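Local coordinates for protein mannan endo-1,4-beta-mannosidase (Bacillus subtilis, PDB 3CBW) that hydrolyses internal beta-1,4-mannosidic linkages in mannan, galactomannan and glucomannan, serving in glucomannan degradation as a secreted beta-mannanase of glycosyl hydrolase family 26, at residues A[173-178]-A[223-228]; A[247-252]-A[273-278]; A[254-259]-A[287-292]. The protein carries 3 engineered substitutions. All coordinates share one frame; numbering follows the deposited sequence.

Contact 1 of 3, residues A[173-178]-A[223-228]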
ATOM      1  N   PRO A 173       0.448   5.566   1.966  1.00  7.17           N
ATOM      2  CA  PRO A 173      -0.071   6.866   1.542  1.00  7.42           C
ATOM      3  C   PRO A 173       0.679   7.417   0.328  1.00  7.02           C
ATOM      4  O   PRO A 173       1.850   7.083   0.109  1.00  7.97           O
ATOM      5  CB  PRO A 173       0.228   7.746   2.745  1.00  7.91           C
ATOM      6  CG  PRO A 173       1.550   7.213   3.256  1.00  8.06           C
ATOM      7  CD  PRO A 173       1.468   5.706   3.030  1.00  7.70           C
ATOM      8  N   LEU A 174       0.016   8.277  -0.446  1.00  7.11           N
ATOM      9  CA  LEU A 174       0.699   9.087  -1.466  1.00  7.46           C
ATOM     10  C   LEU A 174       1.445   8.227  -2.477  1.00  7.78           C
ATOM     11  O   LEU A 174       2.590   8.503  -2.844  1.00  7.88           O
ATOM     12  CB  LEU A 174       1.647  10.091  -0.812  1.00  8.28           C
ATOM     13  CG  LEU A 174       1.060  11.043   0.225  1.00  8.64           C
ATOM     14  CD1 LEU A 174       2.184  11.853   0.833  1.00 10.57           C
ATOM     15  CD2 LEU A 174       0.003  11.957  -0.374  1.00  9.43           C
ATOM     16  N   HIS A 175       0.757   7.197  -2.966  1.00  7.06           N
ATOM     17  CA  HIS A 175       1.355   6.229  -3.880  1.00  7.26           C
ATOM     18  C   HIS A 175       1.433   6.760  -5.313  1.00  7.20           C
ATOM     19  O   HIS A 175       0.772   7.745  -5.672  1.00  7.34           O
ATOM     20  CB  HIS A 175       0.565   4.921  -3.816  1.00  7.48           C
ATOM     21  CG  HIS A 175      -0.857   5.036  -4.262  1.00  7.23           C
ATOM     22  ND1 HIS A 175      -1.788   5.845  -3.636  1.00  8.78           N
ATOM     23  CD2 HIS A 175      -1.523   4.371  -5.236  1.00  7.98           C
ATOM     24  CE1 HIS A 175      -2.954   5.703  -4.246  1.00  8.92           C
ATOM     25  NE2 HIS A 175      -2.825   4.802  -5.206  1.00  8.59           N
ATOM     26  N   GLU A 176       2.267   6.115  -6.123  1.00  7.30           N
ATOM     27  CA  GLU A 176       2.386   6.445  -7.553  1.00  7.71           C
ATOM     28  C   GLU A 176       2.704   7.918  -7.790  1.00  7.39           C
ATOM     29  O   GLU A 176       2.215   8.536  -8.738  1.00  7.75           O
ATOM     30  CB  GLU A 176       1.144   6.009  -8.337  1.00  7.67           C
ATOM     31  CG  GLU A 176       0.926   4.505  -8.240  1.00  8.88           C
ATOM     32  CD  GLU A 176      -0.401   4.012  -8.793  1.00  8.31           C
ATOM     33  OE1 GLU A 176      -1.118   4.768  -9.487  1.00  9.87           O
ATOM     34  OE2 GLU A 176      -0.741   2.831  -8.507  1.00  8.22           O
ATOM     35  N   MET A 177       3.541   8.461  -6.919  1.00  7.77           N
ATOM     36  CA  MET A 177       3.900   9.867  -6.934  1.00  7.81           C
ATOM     37  C   MET A 177       4.766  10.264  -8.129  1.00  8.27           C
ATOM     38  O   MET A 177       4.847  11.449  -8.457  1.00  8.60           O
ATOM     39  CB  MET A 177       4.584  10.238  -5.617  1.00  8.65           C
ATOM     40  CG  MET A 177       6.055   9.798  -5.469  1.00  8.61           C
ATOM     41  SD  MET A 177       6.524   7.990  -5.569  1.00  6.00           S
ATOM     42  CE  MET A 177       5.630   7.312  -4.104  1.00  9.02           C
ATOM     43  N   ASN A 178       5.427   9.286  -8.756  1.00  7.58           N
ATOM     44  CA  ASN A 178       6.180   9.539  -9.984  1.00  7.51           C
ATOM     45  C   ASN A 178       5.287   9.492 -11.217  1.00  8.23           C
ATOM     46  O   ASN A 178       5.749   9.776 -12.324  1.00  9.04           O
ATOM     47  CB  ASN A 178       7.373   8.580 -10.122  1.00  7.54           C
ATOM     48  CG  ASN A 178       6.960   7.124 -10.142  1.00  8.13           C
ATOM     49  OD1 ASN A 178       5.972   6.745  -9.519  1.00  8.18           O
ATOM     50  ND2 ASN A 178       7.754   6.287 -10.803  1.00  9.10           N
ATOM     51  N   VAL A 223       4.652   2.363   3.903  1.00  6.76           N
ATOM     52  CA  VAL A 223       4.965   1.791   2.583  1.00  7.48           C
ATOM     53  C   VAL A 223       5.113   2.903   1.542  1.00  7.54           C
ATOM     54  O   VAL A 223       4.214   3.729   1.386  1.00  8.34           O
ATOM     55  CB  VAL A 223       3.879   0.777   2.149  1.00  7.54           C
ATOM     56  CG1 VAL A 223       4.230   0.097   0.827  1.00  8.18           C
ATOM     57  CG2 VAL A 223       3.637  -0.269   3.256  1.00  8.08           C
ATOM     58  N   TYR A 224       6.239   2.896   0.820  1.00  6.72           N
ATOM     59  CA  TYR A 224       6.555   3.867  -0.246  1.00  7.41           C
ATOM     60  C   TYR A 224       6.415   3.145  -1.570  1.00  6.86           C
ATOM     61  O   TYR A 224       7.145   2.176  -1.811  1.00  7.37           O
ATOM     62  CB  TYR A 224       7.994   4.338  -0.034  1.00  7.78           C
ATOM     63  CG  TYR A 224       8.623   5.092  -1.188  1.00  7.29           C
ATOM     64  CD1 TYR A 224       8.303   6.435  -1.426  1.00  8.66           C
ATOM     65  CD2 TYR A 224       9.562   4.478  -2.021  1.00  7.90           C
ATOM     66  CE1 TYR A 224       8.876   7.138  -2.474  1.00  8.17           C
ATOM     67  CE2 TYR A 224      10.135   5.187  -3.085  1.00  7.76           C
ATOM     68  CZ  TYR A 224       9.790   6.509  -3.290  1.00  8.11           C
ATOM     69  OH  TYR A 224      10.350   7.223  -4.319  1.00  9.36           O
ATOM     70  N   SER A 225       5.519   3.628  -2.435  1.00  7.12           N
ATOM     71  CA  SER A 225       5.109   2.855  -3.611  0.50  7.63           C
ATOM     72  C   SER A 225       5.036   3.667  -4.911  1.00  7.30           C
ATOM     73  O   SER A 225       3.951   4.029  -5.375  1.00  8.19           O
ATOM     74  CB  SER A 225       3.782   2.124  -3.345  0.50  8.32           C
ATOM     75  OG  SER A 225       2.750   3.015  -2.953  0.50  9.68           O
ATOM     76  N   PRO A 226       6.197   3.920  -5.540  1.00  7.42           N
ATOM     77  CA  PRO A 226       6.180   4.492  -6.881  1.00  7.74           C
ATOM     78  C   PRO A 226       5.544   3.557  -7.912  1.00  7.74           C
ATOM     79  O   PRO A 226       5.425   2.337  -7.693  1.00  7.96           O
ATOM     80  CB  PRO A 226       7.657   4.657  -7.207  1.00  8.18           C
ATOM     81  CG  PRO A 226       8.396   3.771  -6.248  1.00  9.74           C
ATOM     82  CD  PRO A 226       7.562   3.672  -5.037  1.00  7.64           C
ATOM     83  N   ASP A 227       5.142   4.142  -9.033  1.00  7.54           N
ATOM     84  CA  ASP A 227       4.657   3.385 -10.172  1.00  8.33           C
ATOM     85  C   ASP A 227       5.825   2.798 -10.971  1.00  8.20           C
ATOM     86  O   ASP A 227       6.797   3.498 -11.269  1.00  8.95           O
ATOM     87  CB  ASP A 227       3.853   4.316 -11.070  1.00  8.61           C
ATOM     88  CG  ASP A 227       2.975   3.571 -12.015  1.00 10.28           C
ATOM     89  OD1 ASP A 227       1.832   3.281 -11.615  1.00 12.42           O
ATOM     90  OD2 ASP A 227       3.430   3.266 -13.140  1.00 13.68           O
ATOM     91  N   ALA A 228       5.686   1.537 -11.381  1.00  8.33           N
ATOM     92  CA  ALA A 228       6.714   0.854 -12.172  1.00  8.77           C
ATOM     93  C   ALA A 228       6.882   1.409 -13.577  1.00  9.42           C
ATOM     94  O   ALA A 228       7.927   1.221 -14.194  1.00  9.98           O
ATOM     95  CB  ALA A 228       6.411  -0.628 -12.254  1.00  9.40           C
TER
HETATM   96  O   HOH W   1       3.382   5.019  -0.993  1.00  9.55           O
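At the C-terminal ends of two neighbouring strands of the TIM barrel lies the active site of this family 26 glycosidase: segment 173-178 is the loop following strand 169-172 and carries Glu-176, by similarity the proton donor, while 223-228 covers the end of strand 220-224 and the loop after it. The backbone N of Glu-176 gives a nearly straight hydrogen bond (170°) to Ser-225 O at 2.8 Å, meeting that oxygen from above the carbonyl plane. The side chain, extended beyond CG, obliquely crosses Asp-227, with OE1 3.9 Å from Asp-227 OD1 and the two carboxylate planes almost perpendicular. Such negative charges, of which Asp-249 is the nearer, would probably raise the affinity of Glu-176 for a proton, although Trp-181 NE1 donates to its OE1 and Asn-229 N to Asp-227 OD2. Farther along, the Asn-178 amide grips the backbone of Asp-227 with both ends: OD1 takes the N-H of Asp-227 on an in-plane lone pair at 2.8 Å, while ND2 donates to Asp-227 O at 3.0 Å. Met-177, bent at chi2 and chi3, sets SD 4.8 Å from the Tyr-224 ring centroid, 45° off its normal, in a Met-aromatic contact; its methyl CE separately touches Tyr-224 CE1 at 3.6 Å. Between Pro-173 and Val-223 a water donates to both carbonyl oxygens and accepts from Ser-225 OG. Leu-174 and Met-177 pack on helix 194-214, His-175 reaches Glu-275 of strand 271-278, and Pro-226 is hydrogen-bonded through its backbone to Asp-249 of strand 245-252.

Contact 2 of 3, residues A[247-252]-A[273-278]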
ATOM      1  N   GLY A 247       8.216  -0.424  -2.588  1.00  7.17           N
ATOM      2  CA  GLY A 247       7.600  -1.326  -3.533  1.00  7.62           C
ATOM      3  C   GLY A 247       7.155  -0.660  -4.799  1.00  7.48           C
ATOM      4  O   GLY A 247       7.250   0.552  -4.944  1.00  8.31           O
ATOM      5  N   LEU A 248       6.646  -1.472  -5.717  1.00  7.78           N
ATOM      6  CA  LEU A 248       6.157  -0.994  -7.001  1.00  7.86           C
ATOM      7  C   LEU A 248       4.690  -1.280  -7.185  1.00  7.72           C
ATOM      8  O   LEU A 248       4.241  -2.403  -6.942  1.00  7.58           O
ATOM      9  CB  LEU A 248       6.916  -1.674  -8.143  1.00  8.44           C
ATOM     10  CG  LEU A 248       8.390  -1.296  -8.257  1.00  9.22           C
ATOM     11  CD1 LEU A 248       9.115  -2.217  -9.213  1.00 10.98           C
ATOM     12  CD2 LEU A 248       8.561   0.158  -8.708  1.00 10.74           C
ATOM     13  N   ASP A 249       3.965  -0.260  -7.631  1.00  7.58           N
ATOM     14  CA  ASP A 249       2.656  -0.442  -8.235  1.00  8.06           C
ATOM     15  C   ASP A 249       2.890  -0.756  -9.717  1.00  8.58           C
ATOM     16  O   ASP A 249       3.408   0.079 -10.457  1.00  9.26           O
ATOM     17  CB  ASP A 249       1.814   0.819  -8.090  1.00  8.01           C
ATOM     18  CG  ASP A 249       1.298   1.039  -6.666  1.00  7.85           C
ATOM     19  OD1 ASP A 249       1.799   0.404  -5.717  1.00  8.59           O
ATOM     20  OD2 ASP A 249       0.356   1.852  -6.506  1.00  8.61           O
ATOM     21  N   ALA A 250       2.528  -1.967 -10.130  1.00  9.03           N
ATOM     22  CA  ALA A 250       2.921  -2.515 -11.435  1.00 10.61           C
ATOM     23  C   ALA A 250       1.706  -3.052 -12.174  1.00 11.01           C
ATOM     24  O   ALA A 250       1.120  -4.054 -11.766  1.00 10.69           O
ATOM     25  CB  ALA A 250       3.972  -3.627 -11.257  1.00 11.92           C
ATOM     26  N   TYR A 251       1.328  -2.358 -13.238  1.00 11.26           N
ATOM     27  CA  TYR A 251       0.284  -2.838 -14.138  1.00 11.62           C
ATOM     28  C   TYR A 251       0.949  -3.089 -15.472  1.00 11.85           C
ATOM     29  O   TYR A 251       1.569  -2.205 -16.034  1.00 12.74           O
ATOM     30  CB  TYR A 251      -0.869  -1.835 -14.247  1.00 12.61           C
ATOM     31  CG  TYR A 251      -1.660  -1.771 -12.964  1.00 13.59           C
ATOM     32  CD1 TYR A 251      -2.789  -2.571 -12.772  1.00 14.73           C
ATOM     33  CD2 TYR A 251      -1.237  -0.959 -11.906  1.00 13.94           C
ATOM     34  CE1 TYR A 251      -3.498  -2.541 -11.567  1.00 15.35           C
ATOM     35  CE2 TYR A 251      -1.941  -0.923 -10.695  1.00 13.86           C
ATOM     36  CZ  TYR A 251      -3.066  -1.716 -10.539  1.00 13.80           C
ATOM     37  OH  TYR A 251      -3.773  -1.705  -9.362  1.00 15.31           O
ATOM     38  N   PHE A 252       0.852  -4.317 -15.962  1.00 11.47           N
ATOM     39  CA  PHE A 252       1.735  -4.749 -17.030  1.00 11.55           C
ATOM     40  C   PHE A 252       1.116  -5.905 -17.786  1.00 11.74           C
ATOM     41  O   PHE A 252       0.178  -6.568 -17.312  1.00 11.56           O
ATOM     42  CB  PHE A 252       3.073  -5.200 -16.432  1.00 12.04           C
ATOM     43  CG  PHE A 252       2.920  -6.243 -15.366  1.00 11.88           C
ATOM     44  CD1 PHE A 252       2.829  -7.597 -15.692  1.00 12.05           C
ATOM     45  CD2 PHE A 252       2.829  -5.870 -14.033  1.00 14.11           C
ATOM     46  CE1 PHE A 252       2.666  -8.559 -14.701  1.00 12.42           C
ATOM     47  CE2 PHE A 252       2.668  -6.820 -13.045  1.00 14.19           C
ATOM     48  CZ  PHE A 252       2.592  -8.165 -13.375  1.00 13.25           C
ATOM     49  N   PHE A 273       5.500  -5.945  -4.261  1.00  6.90           N
ATOM     50  CA  PHE A 273       4.648  -5.470  -5.351  1.00  6.65           C
ATOM     51  C   PHE A 273       3.351  -4.958  -4.748  1.00  7.07           C
ATOM     52  O   PHE A 273       2.424  -5.716  -4.454  1.00  7.98           O
ATOM     53  CB  PHE A 273       4.412  -6.568  -6.394  1.00  7.72           C
ATOM     54  CG  PHE A 273       5.578  -6.731  -7.327  1.00  7.57           C
ATOM     55  CD1 PHE A 273       5.861  -5.736  -8.259  1.00  8.97           C
ATOM     56  CD2 PHE A 273       6.435  -7.808  -7.233  1.00  8.18           C
ATOM     57  CE1 PHE A 273       6.957  -5.828  -9.099  1.00 10.18           C
ATOM     58  CE2 PHE A 273       7.535  -7.913  -8.092  1.00  9.63           C
ATOM     59  CZ  PHE A 273       7.795  -6.911  -9.012  1.00 10.13           C
ATOM     60  N   THR A 274       3.349  -3.660  -4.477  1.00  7.16           N
ATOM     61  CA  THR A 274       2.347  -3.035  -3.634  1.00  7.50           C
ATOM     62  C   THR A 274       0.989  -2.880  -4.315  1.00  7.69           C
ATOM     63  O   THR A 274      -0.012  -2.699  -3.628  1.00  7.81           O
ATOM     64  CB  THR A 274       2.890  -1.708  -3.099  1.00  7.69           C
ATOM     65  OG1 THR A 274       3.509  -0.989  -4.167  1.00  8.36           O
ATOM     66  CG2 THR A 274       3.933  -1.968  -2.025  1.00  8.97           C
ATOM     67  N   GLU A 275       0.968  -2.941  -5.647  1.00  8.15           N
ATOM     68  CA  GLU A 275      -0.239  -3.137  -6.473  1.00  9.52           C
ATOM     69  C   GLU A 275       0.186  -3.929  -7.678  1.00 10.47           C
ATOM     70  O   GLU A 275       1.290  -3.743  -8.206  1.00 11.78           O
ATOM     71  CB  GLU A 275      -0.829  -1.839  -7.002  1.00 10.45           C
ATOM     72  CG  GLU A 275      -1.507  -1.023  -5.978  1.00 10.12           C
ATOM     73  CD  GLU A 275      -2.407   0.084  -6.548  1.00 10.66           C
ATOM     74  OE1 GLU A 275      -2.880   0.024  -7.704  1.00 13.14           O
ATOM     75  OE2 GLU A 275      -2.648   1.038  -5.818  1.00  9.74           O
ATOM     76  N   VAL A 276      -0.669  -4.831  -8.130  1.00  9.78           N
ATOM     77  CA  VAL A 276      -0.404  -5.558  -9.371  1.00 10.92           C
ATOM     78  C   VAL A 276      -1.706  -5.790 -10.112  1.00 10.64           C
ATOM     79  O   VAL A 276      -2.758  -5.985  -9.508  1.00  9.94           O
ATOM     80  CB  VAL A 276       0.358  -6.915  -9.143  1.00 12.08           C
ATOM     81  CG1 VAL A 276      -0.359  -7.818  -8.212  1.00 12.66           C
ATOM     82  CG2 VAL A 276       0.588  -7.666 -10.454  1.00 14.97           C
ATOM     83  N   GLY A 277      -1.625  -5.757 -11.430  1.00 11.10           N
ATOM     84  CA  GLY A 277      -2.702  -6.268 -12.248  1.00 11.57           C
ATOM     85  C   GLY A 277      -2.388  -6.132 -13.714  1.00 12.03           C
ATOM     86  O   GLY A 277      -1.379  -5.535 -14.102  1.00 11.05           O
ATOM     87  N   PRO A 278      -3.262  -6.697 -14.554  1.00 12.54           N
ATOM     88  CA  PRO A 278      -3.132  -6.543 -15.990  1.00 13.73           C
ATOM     89  C   PRO A 278      -3.244  -5.092 -16.435  1.00 15.18           C
ATOM     90  O   PRO A 278      -4.077  -4.335 -15.922  1.00 15.22           O
ATOM     91  CB  PRO A 278      -4.295  -7.373 -16.550  1.00 14.01           C
ATOM     92  CG  PRO A 278      -5.199  -7.629 -15.425  1.00 13.89           C
ATOM     93  CD  PRO A 278      -4.399  -7.550 -14.171  1.00 12.90           C
TER
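Two adjacent parallel strands of the TIM barrel, 245-252 and 271-278, meet here and carry Glu-275, by similarity the catalytic nucleophile, at a corner in the second strand. Ala-250 N donates to Glu-275 O and Gly-277 N to Ala-250 O, which fixes the register around that corner. Asp-249, Tyr-251 and Glu-275 share one face of the sheet, each with CG anti to its carbonyl carbon. With the shared face, this torsion lets the three polar ends meet. Tyr-251 OH donates to Glu-275 OE1 at 2.6 Å, using the anti lone pair; OE1 lies in the ring plane, with the carboxylate turned 89° to the ring. The other oxygen, OE2, stands 3.2 Å from Asp-249 OD2, two acceptors that would repel if both are ionised, with Arg-172 forming a salt bridge to each. Such bonds would probably keep Glu-275 ionised. Thr-274 OG1, in the crowded position between N and the carbonyl carbon (chi1 45°), donates to Asp-249 OD1 at 2.7 Å. On the apolar face, Ala-250 CB touches Phe-273 CD1. Phe-252 also takes the crowded position (chi1 54°), which swings its ring back along the sheet until CE2 lies 3.4 Å from Val-276 CG2.

Contact 3 of 3, residues A[254-259]-A[287-292]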
ATOM      1  N   ASP A 254       3.793  -7.855 -19.411  1.00 11.54           N
ATOM      2  CA  ASP A 254       5.018  -8.639 -19.317  1.00 11.20           C
ATOM      3  C   ASP A 254       5.528  -8.590 -17.883  1.00 11.02           C
ATOM      4  O   ASP A 254       6.090  -7.579 -17.447  1.00 10.36           O
ATOM      5  CB  ASP A 254       6.058  -8.050 -20.272  1.00 11.31           C
ATOM      6  CG  ASP A 254       7.374  -8.806 -20.277  1.00 10.68           C
ATOM      7  OD1 ASP A 254       7.555  -9.762 -19.498  1.00 11.64           O
ATOM      8  OD2 ASP A 254       8.238  -8.422 -21.092  1.00 11.00           O
ATOM      9  N   ALA A 255       5.351  -9.694 -17.162  1.00 11.49           N
ATOM     10  CA  ALA A 255       5.785  -9.781 -15.769  1.00 12.23           C
ATOM     11  C   ALA A 255       7.285  -9.695 -15.568  1.00 11.84           C
ATOM     12  O   ALA A 255       7.738  -9.426 -14.472  1.00 12.38           O
ATOM     13  CB  ALA A 255       5.281 -11.074 -15.156  1.00 13.27           C
ATOM     14  N   TYR A 256       8.057  -9.918 -16.622  1.00 10.66           N
ATOM     15  CA  TYR A 256       9.497 -10.068 -16.494  1.00 10.45           C
ATOM     16  C   TYR A 256      10.259  -8.782 -16.794  1.00 10.88           C
ATOM     17  O   TYR A 256      11.476  -8.731 -16.593  1.00 11.41           O
ATOM     18  CB  TYR A 256       9.973 -11.183 -17.423  1.00 10.71           C
ATOM     19  CG  TYR A 256       9.400 -12.540 -17.080  1.00 10.67           C
ATOM     20  CD1 TYR A 256      10.166 -13.483 -16.410  1.00 11.08           C
ATOM     21  CD2 TYR A 256       8.092 -12.876 -17.429  1.00 10.93           C
ATOM     22  CE1 TYR A 256       9.646 -14.738 -16.102  1.00 11.87           C
ATOM     23  CE2 TYR A 256       7.568 -14.108 -17.108  1.00 10.80           C
ATOM     24  CZ  TYR A 256       8.343 -15.025 -16.460  1.00 10.78           C
ATOM     25  OH  TYR A 256       7.797 -16.255 -16.189  1.00 12.64           O
ATOM     26  N   SER A 257       9.538  -7.767 -17.270  1.00 11.34           N
ATOM     27  CA  SER A 257      10.132  -6.508 -17.713  1.00 12.23           C
ATOM     28  C   SER A 257       9.827  -5.341 -16.790  1.00 12.37           C
ATOM     29  O   SER A 257       9.998  -4.184 -17.173  1.00 12.86           O
ATOM     30  CB  SER A 257       9.662  -6.183 -19.128  1.00 12.70           C
ATOM     31  OG  SER A 257      10.282  -7.061 -20.045  1.00 14.54           O
ATOM     32  N   ILE A 258       9.383  -5.637 -15.575  1.00 12.00           N
ATOM     33  CA  ILE A 258       9.037  -4.572 -14.642  1.00 12.08           C
ATOM     34  C   ILE A 258      10.307  -3.870 -14.189  1.00 12.46           C
ATOM     35  O   ILE A 258      11.261  -4.517 -13.758  1.00 14.15           O
ATOM     36  CB  ILE A 258       8.240  -5.100 -13.438  1.00 11.31           C
ATOM     37  CG1 ILE A 258       6.974  -5.829 -13.909  1.00 11.97           C
ATOM     38  CG2 ILE A 258       7.863  -3.943 -12.520  1.00 12.49           C
ATOM     39  CD1 ILE A 258       6.291  -6.675 -12.833  1.00 12.59           C
ATOM     40  N   ASN A 259      10.320  -2.550 -14.338  1.00 11.54           N
ATOM     41  CA  ASN A 259      11.463  -1.728 -13.978  1.00 11.43           C
ATOM     42  C   ASN A 259      11.342  -1.221 -12.548  1.00 10.83           C
ATOM     43  O   ASN A 259      10.260  -0.802 -12.126  1.00 11.33           O
ATOM     44  CB  ASN A 259      11.526  -0.552 -14.965  1.00 11.95           C
ATOM     45  CG  ASN A 259      12.688   0.384 -14.720  1.00 12.75           C
ATOM     46  OD1 ASN A 259      12.671   1.185 -13.782  1.00 13.28           O
ATOM     47  ND2 ASN A 259      13.694   0.325 -15.593  1.00 16.66           N
ATOM     48  N   TYR A 287      -1.395 -14.866 -14.045  1.00 13.90           N
ATOM     49  CA  TYR A 287      -0.781 -14.699 -12.730  1.00 13.40           C
ATOM     50  C   TYR A 287       0.268 -15.769 -12.425  1.00 12.90           C
ATOM     51  O   TYR A 287       1.137 -15.552 -11.584  1.00 13.00           O
ATOM     52  CB  TYR A 287      -1.836 -14.616 -11.616  1.00 13.16           C
ATOM     53  CG  TYR A 287      -2.365 -13.210 -11.382  1.00 12.66           C
ATOM     54  CD1 TYR A 287      -1.587 -12.261 -10.714  1.00 13.90           C
ATOM     55  CD2 TYR A 287      -3.636 -12.823 -11.825  1.00 12.97           C
ATOM     56  CE1 TYR A 287      -2.051 -10.963 -10.486  1.00 14.61           C
ATOM     57  CE2 TYR A 287      -4.115 -11.520 -11.595  1.00 13.02           C
ATOM     58  CZ  TYR A 287      -3.307 -10.602 -10.935  1.00 13.41           C
ATOM     59  OH  TYR A 287      -3.746  -9.315 -10.712  1.00 13.05           O
ATOM     60  N   SER A 288       0.207 -16.916 -13.108  1.00 13.09           N
ATOM     61  CA  SER A 288       1.237 -17.945 -12.916  1.00 13.44           C
ATOM     62  C   SER A 288       2.599 -17.470 -13.416  1.00 12.45           C
ATOM     63  O   SER A 288       3.633 -17.832 -12.851  1.00 12.64           O
ATOM     64  CB  SER A 288       0.851 -19.283 -13.568  1.00 14.57           C
ATOM     65  OG  SER A 288       0.924 -19.223 -14.977  1.00 16.22           O
ATOM     66  N   LEU A 289       2.589 -16.635 -14.453  1.00 11.80           N
ATOM     67  CA  LEU A 289       3.817 -16.043 -14.968  1.00 11.71           C
ATOM     68  C   LEU A 289       4.371 -14.983 -14.026  1.00 11.32           C
ATOM     69  O   LEU A 289       5.578 -14.783 -13.952  1.00 11.27           O
ATOM     70  CB  LEU A 289       3.605 -15.469 -16.373  1.00 12.13           C
ATOM     71  CG  LEU A 289       3.243 -16.522 -17.433  1.00 13.07           C
ATOM     72  CD1 LEU A 289       2.798 -15.849 -18.717  1.00 15.32           C
ATOM     73  CD2 LEU A 289       4.413 -17.493 -17.675  1.00 16.85           C
ATOM     74  N   PHE A 290       3.481 -14.296 -13.319  1.00 10.09           N
ATOM     75  CA  PHE A 290       3.907 -13.284 -12.339  1.00  9.82           C
ATOM     76  C   PHE A 290       4.668 -13.919 -11.170  1.00 10.39           C
ATOM     77  O   PHE A 290       5.741 -13.446 -10.790  1.00 10.27           O
ATOM     78  CB  PHE A 290       2.691 -12.492 -11.853  1.00  9.72           C
ATOM     79  CG  PHE A 290       2.988 -11.533 -10.732  1.00  8.84           C
ATOM     80  CD1 PHE A 290       3.883 -10.474 -10.913  1.00 10.07           C
ATOM     81  CD2 PHE A 290       2.338 -11.660  -9.506  1.00  9.00           C
ATOM     82  CE1 PHE A 290       4.144  -9.571  -9.875  1.00 11.12           C
ATOM     83  CE2 PHE A 290       2.596 -10.769  -8.472  1.00  9.82           C
ATOM     84  CZ  PHE A 290       3.492  -9.722  -8.660  1.00 11.05           C
ATOM     85  N   ILE A 291       4.137 -15.008 -10.619  1.00 10.44           N
ATOM     86  CA  ILE A 291       4.871 -15.689  -9.552  1.00 10.95           C
ATOM     87  C   ILE A 291       6.182 -16.297 -10.063  1.00 10.77           C
ATOM     88  O   ILE A 291       7.182 -16.291  -9.350  1.00 10.96           O
ATOM     89  CB  ILE A 291       4.007 -16.710  -8.733  1.00 11.72           C
ATOM     90  CG1 ILE A 291       4.731 -17.141  -7.451  1.00 12.95           C
ATOM     91  CG2 ILE A 291       3.603 -17.911  -9.573  1.00 12.49           C
ATOM     92  CD1 ILE A 291       4.958 -16.041  -6.441  1.00 14.56           C
ATOM     93  N   ASN A 292       6.191 -16.796 -11.297  1.00 10.48           N
ATOM     94  CA  ASN A 292       7.431 -17.284 -11.866  1.00 10.72           C
ATOM     95  C   ASN A 292       8.461 -16.165 -12.015  1.00 10.52           C
ATOM     96  O   ASN A 292       9.634 -16.355 -11.721  1.00 10.60           O
ATOM     97  CB  ASN A 292       7.196 -17.960 -13.208  1.00 11.98           C
ATOM     98  CG  ASN A 292       8.470 -18.536 -13.777  1.00 12.76           C
ATOM     99  OD1 ASN A 292       9.110 -17.938 -14.639  1.00 13.46           O
ATOM    100  ND2 ASN A 292       8.884 -19.679 -13.240  1.00 14.72           N
TER
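Tyr-256 OH donates a short hydrogen bond to Asn-292 OD1, 2.6 Å away, and this bond ties the loop 254-259 to helix 287-297. The amide oxygen lies at the edge of the tyrosine ring, near its plane, and receives the bond on an in-plane lone pair; ring and amide planes are turned 52° from each other. Asn-292 CG is anti to its backbone N (chi1 -177°), which carries OD1 out to the hydroxyl, and Gln-296 NE2 donates to the same oxygen. The ring also comes obliquely against Leu-289, with Tyr-256 CE2 4.3 Å from Leu-289 CB. Beside it, Ala-255 points its methyl at the helix backbone, CB 3.8 Å from Phe-290 CA. The next shell is the type I turn from Asp-254 to Ser-257. Asp-254 OD1 accepts from Tyr-256 N at 2.9 Å in an Asx turn, and its OD2 takes the Ser-257 hydroxyl at 2.7 Å; both donors approach from above the carboxylate plane, and together they hold the turn that presents Tyr-256. An alanine here in place of Tyr-256 would remove the ring and its hydroxyl, and would probably loosen the loop's hold on Asn-292 and Leu-289. Farther out, Tyr-298 OH hydrogen-bonds to Ala-255 O and Ile-258 N. In the TIM-barrel fold the loop follows strand 245-252 and folds back so that Ile-258 packs on Leu-248, Ala-250 and Phe-252 of that strand, while helix 287-297 lies outside the barrel strands, its Phe-290 meeting Phe-273 of strand 271-278.

Overall arrangement
Contacts 1 and 2 both lie in the buried catalytic centre; contact 3 lies farther out, between a loop and a helix. The first two are contiguous: strands 220-224 and 245-252 are neighbours in the sheet, and Glu-176 OE2 comes within 2.5 Å of Asp-249 OD2, so the acid pairs of both contacts form one crowded cluster. Both bring carboxylates together, contact 1 largely in irregular loops past the strand ends, with a bridging water, and contact 2 over paired strands. Contact 3 is partly exposed, smaller, and rests on one side-chain hydrogen bond with apolar touches. It nevertheless adjoins contact 2, where Phe-252 meets both Ile-258 and Phe-290.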